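Local coordinates for protein peptidoglycan glycosyltransferase (Burkholderia ambifaria, PDB 5UY7) that belongs to the penicillin-binding proteins and carries a transpeptidase-family domain of the beta-lactamase clan, at residues A[276-285]-A[332-341]. Numbering follows the deposited sequence.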
ATOM      1  N   THR A 276     -10.055  -2.438  -1.180  1.00 14.84           N
ATOM      2  CA  THR A 276     -11.341  -3.116  -1.045  1.00 14.72           C
ATOM      3  C   THR A 276     -12.303  -2.275  -0.220  1.00 16.05           C
ATOM      4  O   THR A 276     -13.458  -2.055  -0.610  1.00 15.92           O
ATOM      5  CB  THR A 276     -11.137  -4.479  -0.383  1.00 15.78           C
ATOM      6  OG1 THR A 276     -10.285  -5.283  -1.209  1.00 16.84           O
ATOM      7  CG2 THR A 276     -12.469  -5.196  -0.201  1.00 17.70           C
ATOM      8  N   VAL A 277     -11.816  -1.777   0.921  1.00 14.86           N
ATOM      9  CA  VAL A 277     -12.639  -0.974   1.811  1.00 14.21           C
ATOM     10  C   VAL A 277     -12.936   0.378   1.180  1.00 15.76           C
ATOM     11  O   VAL A 277     -14.081   0.851   1.220  1.00 15.22           O
ATOM     12  CB  VAL A 277     -11.944  -0.834   3.178  1.00 13.70           C
ATOM     13  CG1 VAL A 277     -12.576   0.288   3.991  1.00 17.27           C
ATOM     14  CG2 VAL A 277     -12.009  -2.155   3.925  1.00 15.60           C
ATOM     15  N   SER A 278     -11.926   1.018   0.567  1.00 14.87           N
ATOM     16  CA  SER A 278     -12.159   2.301  -0.096  1.00 15.00           C
ATOM     17  C   SER A 278     -13.307   2.210  -1.093  1.00 14.96           C
ATOM     18  O   SER A 278     -14.194   3.073  -1.122  1.00 15.84           O
ATOM     19  CB  SER A 278     -10.893   2.775  -0.814  1.00 15.10           C
ATOM     20  OG  SER A 278      -9.866   3.122   0.096  1.00 15.43           O
ATOM     21  N   LEU A 279     -13.300   1.175  -1.935  1.00 13.36           N
ATOM     22  CA  LEU A 279     -14.333   1.090  -2.962  1.00 13.62           C
ATOM     23  C   LEU A 279     -15.713   0.874  -2.351  1.00 16.37           C
ATOM     24  O   LEU A 279     -16.684   1.505  -2.776  1.00 16.93           O
ATOM     25  CB  LEU A 279     -14.003  -0.031  -3.954  1.00 15.83           C
ATOM     26  CG  LEU A 279     -14.982  -0.152  -5.124  1.00 17.15           C
ATOM     27  CD1 LEU A 279     -15.015   1.121  -5.969  1.00 18.64           C
ATOM     28  CD2 LEU A 279     -14.614  -1.370  -5.968  1.00 18.08           C
ATOM     29  N   ALA A 280     -15.823  -0.006  -1.348  1.00 15.18           N
ATOM     30  CA  ALA A 280     -17.130  -0.241  -0.732  1.00 14.64           C
ATOM     31  C   ALA A 280     -17.662   1.016  -0.048  1.00 17.28           C
ATOM     32  O   ALA A 280     -18.871   1.287  -0.080  1.00 18.28           O
ATOM     33  CB  ALA A 280     -17.038  -1.402   0.260  1.00 15.85           C
ATOM     34  N   LEU A 281     -16.780   1.795   0.582  1.00 15.20           N
ATOM     35  CA  LEU A 281     -17.199   3.095   1.108  1.00 16.93           C
ATOM     36  C   LEU A 281     -17.656   4.020  -0.014  1.00 18.27           C
ATOM     37  O   LEU A 281     -18.711   4.664   0.081  1.00 19.67           O
ATOM     38  CB  LEU A 281     -16.047   3.748   1.881  1.00 14.93           C
ATOM     39  CG  LEU A 281     -15.619   3.022   3.156  1.00 16.11           C
ATOM     40  CD1 LEU A 281     -14.308   3.619   3.672  1.00 16.86           C
ATOM     41  CD2 LEU A 281     -16.721   3.174   4.207  1.00 17.51           C
ATOM     42  N   ASP A 282     -16.862   4.102  -1.087  1.00 15.21           N
ATOM     43  CA  ASP A 282     -17.149   5.034  -2.169  1.00 16.71           C
ATOM     44  C   ASP A 282     -18.460   4.693  -2.867  1.00 21.49           C
ATOM     45  O   ASP A 282     -19.186   5.590  -3.316  1.00 23.01           O
ATOM     46  CB  ASP A 282     -15.992   5.026  -3.170  1.00 18.68           C
ATOM     47  CG  ASP A 282     -15.647   6.408  -3.683  1.00 22.30           C
ATOM     48  OD1 ASP A 282     -15.536   7.344  -2.858  1.00 19.79           O
ATOM     49  OD2 ASP A 282     -15.486   6.550  -4.911  1.00 23.33           O
ATOM     50  N   LEU A 283     -18.770   3.401  -2.987  1.00 19.34           N
ATOM     51  CA  LEU A 283     -20.022   2.958  -3.590  1.00 20.08           C
ATOM     52  C   LEU A 283     -21.187   3.003  -2.616  1.00 22.99           C
ATOM     53  O   LEU A 283     -22.305   2.636  -3.001  1.00 24.53           O
ATOM     54  CB  LEU A 283     -19.862   1.540  -4.146  1.00 19.15           C
ATOM     55  CG  LEU A 283     -18.880   1.443  -5.313  1.00 21.29           C
ATOM     56  CD1 LEU A 283     -18.660  -0.000  -5.753  1.00 22.68           C
ATOM     57  CD2 LEU A 283     -19.404   2.282  -6.471  1.00 26.03           C
ATOM     58  N   HIS A 284     -20.951   3.447  -1.377  1.00 20.04           N
ATOM     59  CA  HIS A 284     -21.969   3.544  -0.334  1.00 22.68           C
ATOM     60  C   HIS A 284     -22.506   2.177   0.082  1.00 24.01           C
ATOM     61  O   HIS A 284     -23.607   2.086   0.632  1.00 27.54           O
ATOM     62  CB  HIS A 284     -23.121   4.468  -0.764  1.00 23.15           C
ATOM     63  CG  HIS A 284     -22.657   5.776  -1.334  1.00 30.20           C
ATOM     64  ND1 HIS A 284     -21.953   6.702  -0.593  1.00 39.03           N
ATOM     65  CD2 HIS A 284     -22.787   6.307  -2.574  1.00 43.32           C
ATOM     66  CE1 HIS A 284     -21.675   7.750  -1.350  1.00 40.06           C
ATOM     67  NE2 HIS A 284     -22.169   7.535  -2.556  1.00 41.43           N
ATOM     68  N   ARG A 285     -21.742   1.102  -0.156  1.00 18.95           N
ATOM     69  CA  ARG A 285     -22.178  -0.227   0.275  1.00 17.32           C
ATOM     70  C   ARG A 285     -22.018  -0.414   1.779  1.00 18.23           C
ATOM     71  O   ARG A 285     -22.809  -1.131   2.407  1.00 22.11           O
ATOM     72  CB  ARG A 285     -21.391  -1.317  -0.463  1.00 18.79           C
ATOM     73  CG  ARG A 285     -21.478  -1.237  -1.980  1.00 20.49           C
ATOM     74  CD  ARG A 285     -22.863  -1.632  -2.517  1.00 21.86           C
ATOM     75  NE  ARG A 285     -23.079  -0.966  -3.799  1.00 22.73           N
ATOM     76  CZ  ARG A 285     -22.548  -1.382  -4.943  1.00 25.33           C
ATOM     77  NH1 ARG A 285     -21.822  -2.490  -4.966  1.00 21.32           N
ATOM     78  NH2 ARG A 285     -22.736  -0.695  -6.060  1.00 25.69           N
ATOM     79  N   ILE A 332     -16.838  -7.727   2.777  1.00 18.43           N
ATOM     80  CA  ILE A 332     -17.019  -6.408   2.182  1.00 16.10           C
ATOM     81  C   ILE A 332     -16.958  -6.503   0.660  1.00 17.37           C
ATOM     82  O   ILE A 332     -17.779  -5.907  -0.048  1.00 18.84           O
ATOM     83  CB  ILE A 332     -15.968  -5.442   2.755  1.00 17.84           C
ATOM     84  CG1 ILE A 332     -16.267  -5.175   4.231  1.00 17.10           C
ATOM     85  CG2 ILE A 332     -15.933  -4.156   1.966  1.00 17.59           C
ATOM     86  CD1 ILE A 332     -15.126  -4.401   4.945  1.00 16.66           C
ATOM     87  N   ALA A 333     -16.014  -7.287   0.133  1.00 15.53           N
ATOM     88  CA  ALA A 333     -15.923  -7.455  -1.314  1.00 19.16           C
ATOM     89  C   ALA A 333     -17.196  -8.052  -1.896  1.00 21.87           C
ATOM     90  O   ALA A 333     -17.563  -7.732  -3.033  1.00 21.60           O
ATOM     91  CB  ALA A 333     -14.730  -8.346  -1.668  1.00 18.37           C
ATOM     92  N   MET A 334     -17.880  -8.919  -1.146  1.00 19.41           N
ATOM     93  CA  MET A 334     -19.076  -9.561  -1.679  1.00 20.39           C
ATOM     94  C   MET A 334     -20.261  -8.607  -1.813  1.00 24.44           C
ATOM     95  O   MET A 334     -21.261  -8.985  -2.432  1.00 27.92           O
ATOM     96  CB  MET A 334     -19.448 -10.765  -0.809  1.00 23.61           C
ATOM     97  CG  MET A 334     -18.425 -11.900  -0.865  1.00 28.85           C
ATOM     98  SD  MET A 334     -18.233 -12.626  -2.511  1.00 37.31           S
ATOM     99  CE  MET A 334     -16.697 -11.892  -3.045  1.00 25.88           C
ATOM    100  N   THR A 335     -20.169  -7.391  -1.268  1.00 21.76           N
ATOM    101  CA  THR A 335     -21.166  -6.362  -1.526  1.00 22.90           C
ATOM    102  C   THR A 335     -20.971  -5.686  -2.872  1.00 23.06           C
ATOM    103  O   THR A 335     -21.768  -4.815  -3.225  1.00 23.79           O
ATOM    104  CB  THR A 335     -21.153  -5.288  -0.425  1.00 22.25           C
ATOM    105  OG1 THR A 335     -19.987  -4.468  -0.558  1.00 21.66           O
ATOM    106  CG2 THR A 335     -21.170  -5.920   0.963  1.00 22.03           C
ATOM    107  N   MET A 336     -19.941  -6.063  -3.631  1.00 21.16           N
ATOM    108  CA  MET A 336     -19.624  -5.400  -4.887  1.00 21.16           C
ATOM    109  C   MET A 336     -19.568  -6.412  -6.021  1.00 23.87           C
ATOM    110  O   MET A 336     -19.490  -7.622  -5.801  1.00 23.78           O
ATOM    111  CB  MET A 336     -18.302  -4.630  -4.760  1.00 19.01           C
ATOM    112  CG  MET A 336     -18.395  -3.563  -3.675  1.00 19.37           C
ATOM    113  SD  MET A 336     -16.848  -2.680  -3.447  1.00 19.43           S
ATOM    114  CE  MET A 336     -15.877  -3.909  -2.589  1.00 18.19           C
ATOM    115  N   ARG A 337     -19.662  -5.896  -7.248  1.00 22.62           N
ATOM    116  CA  ARG A 337     -19.637  -6.707  -8.456  1.00 22.55           C
ATOM    117  C   ARG A 337     -18.218  -6.786  -8.997  1.00 23.35           C
ATOM    118  O   ARG A 337     -17.424  -5.864  -8.800  1.00 23.60           O
ATOM    119  CB  ARG A 337     -20.546  -6.109  -9.524  1.00 28.92           C
ATOM    120  N   PRO A 338     -17.888  -7.876  -9.694  1.00 23.88           N
ATOM    121  CA  PRO A 338     -16.564  -7.962 -10.336  1.00 24.43           C
ATOM    122  C   PRO A 338     -16.233  -6.759 -11.201  1.00 23.40           C
ATOM    123  O   PRO A 338     -15.119  -6.226 -11.112  1.00 24.50           O
ATOM    124  CB  PRO A 338     -16.679  -9.250 -11.163  1.00 26.65           C
ATOM    125  CG  PRO A 338     -17.623 -10.091 -10.387  1.00 31.44           C
ATOM    126  CD  PRO A 338     -18.637  -9.138  -9.798  1.00 26.62           C
ATOM    127  N   GLU A 339     -17.182  -6.302 -12.025  1.00 26.48           N
ATOM    128  CA  GLU A 339     -16.918  -5.146 -12.877  1.00 25.30           C
ATOM    129  C   GLU A 339     -16.563  -3.915 -12.049  1.00 24.29           C
ATOM    130  O   GLU A 339     -15.691  -3.130 -12.441  1.00 25.04           O
ATOM    131  CB  GLU A 339     -18.127  -4.867 -13.770  1.00 27.63           C
ATOM    132  CG  GLU A 339     -17.895  -3.729 -14.746  1.00 30.14           C
ATOM    133  CD  GLU A 339     -19.049  -3.539 -15.699  1.00 38.21           C
ATOM    134  OE1 GLU A 339     -20.144  -4.072 -15.415  1.00 35.65           O
ATOM    135  OE2 GLU A 339     -18.865  -2.859 -16.732  1.00 37.14           O
ATOM    136  N   GLU A 340     -17.217  -3.734 -10.898  1.00 22.17           N
ATOM    137  CA  GLU A 340     -16.923  -2.581 -10.050  1.00 22.17           C
ATOM    138  C   GLU A 340     -15.504  -2.650  -9.505  1.00 20.30           C
ATOM    139  O   GLU A 340     -14.764  -1.659  -9.530  1.00 21.65           O
ATOM    140  CB  GLU A 340     -17.929  -2.499  -8.896  1.00 22.16           C
ATOM    141  CG  GLU A 340     -19.309  -2.074  -9.338  1.00 24.18           C
ATOM    142  CD  GLU A 340     -20.361  -2.235  -8.260  1.00 27.05           C
ATOM    143  OE1 GLU A 340     -20.197  -3.092  -7.367  1.00 25.59           O
ATOM    144  OE2 GLU A 340     -21.370  -1.502  -8.320  1.00 26.40           O
ATOM    145  N   MET A 341     -15.103  -3.820  -9.009  1.00 19.26           N
ATOM    146  CA  MET A 341     -13.766  -3.948  -8.447  1.00 21.37           C
ATOM    147  C   MET A 341     -12.701  -3.856  -9.536  1.00 20.10           C
ATOM    148  O   MET A 341     -11.657  -3.224  -9.337  1.00 20.99           O
ATOM    149  CB  MET A 341     -13.649  -5.261  -7.670  1.00 25.32           C
ATOM    150  CG  MET A 341     -14.600  -5.334  -6.471  1.00 24.96           C
ATOM    151  SD  MET A 341     -14.265  -6.752  -5.400  1.00 26.98           S
ATOM    152  CE  MET A 341     -12.680  -6.292  -4.706  1.00 40.43           C
TER
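Two N-H donors converge on Glu-340 OE1: Arg-285 NH1 at 3.0 Å, on the syn side, and the backbone N of Arg-337 at 2.9 Å, on the anti side. The second bond ties the N-cap residue of helix 338-347 to a side chain of its first turn. Arg-285 NH2 meets OE2 of Glu-340 at 2.8 Å and nearly straight (171°), completing a two-pronged, end-on salt bridge whose guanidinium and carboxylate planes are inclined by 31°. NH1 also donates to Thr-335 O, a more bent bond, so three acceptors fix the rotation of the guanidinium. A bend at chi2 carries the arginine chain alongside Thr-335, while Leu-283 CB lies above one face of its guanidinium, displaced toward the edge of the group.

Next to the salt bridge, Met-336 fills the apolar part of the contact. Its SD lies 3.6 Å from Leu-279 CG, and its chain, extended at chi2, turns at chi3 (-74°) to bring CE to 3.6 Å from Thr-276 O. Ala-280 CB presses on Ile-332 CG2 at 3.4 Å, tighter than normal carbon packing, and Leu-279 CD2 reaches the backbone of Glu-340 and Met-341.

The contact thus joins most of helix 273-282, closed by a Schellman motif at His-284, to the end of helix 326-333, the type I turn from Ala-333 to Met-336 and the first turn of helix 338-347. Thr-276 OG1 bonds to Ser-381 O and Met-336 O accepts from Gln-377, both on helix 374-381; Val-277 packs against helices 317-323 and 428-442, placing the contact within the helical part of the transpeptidase-type fold.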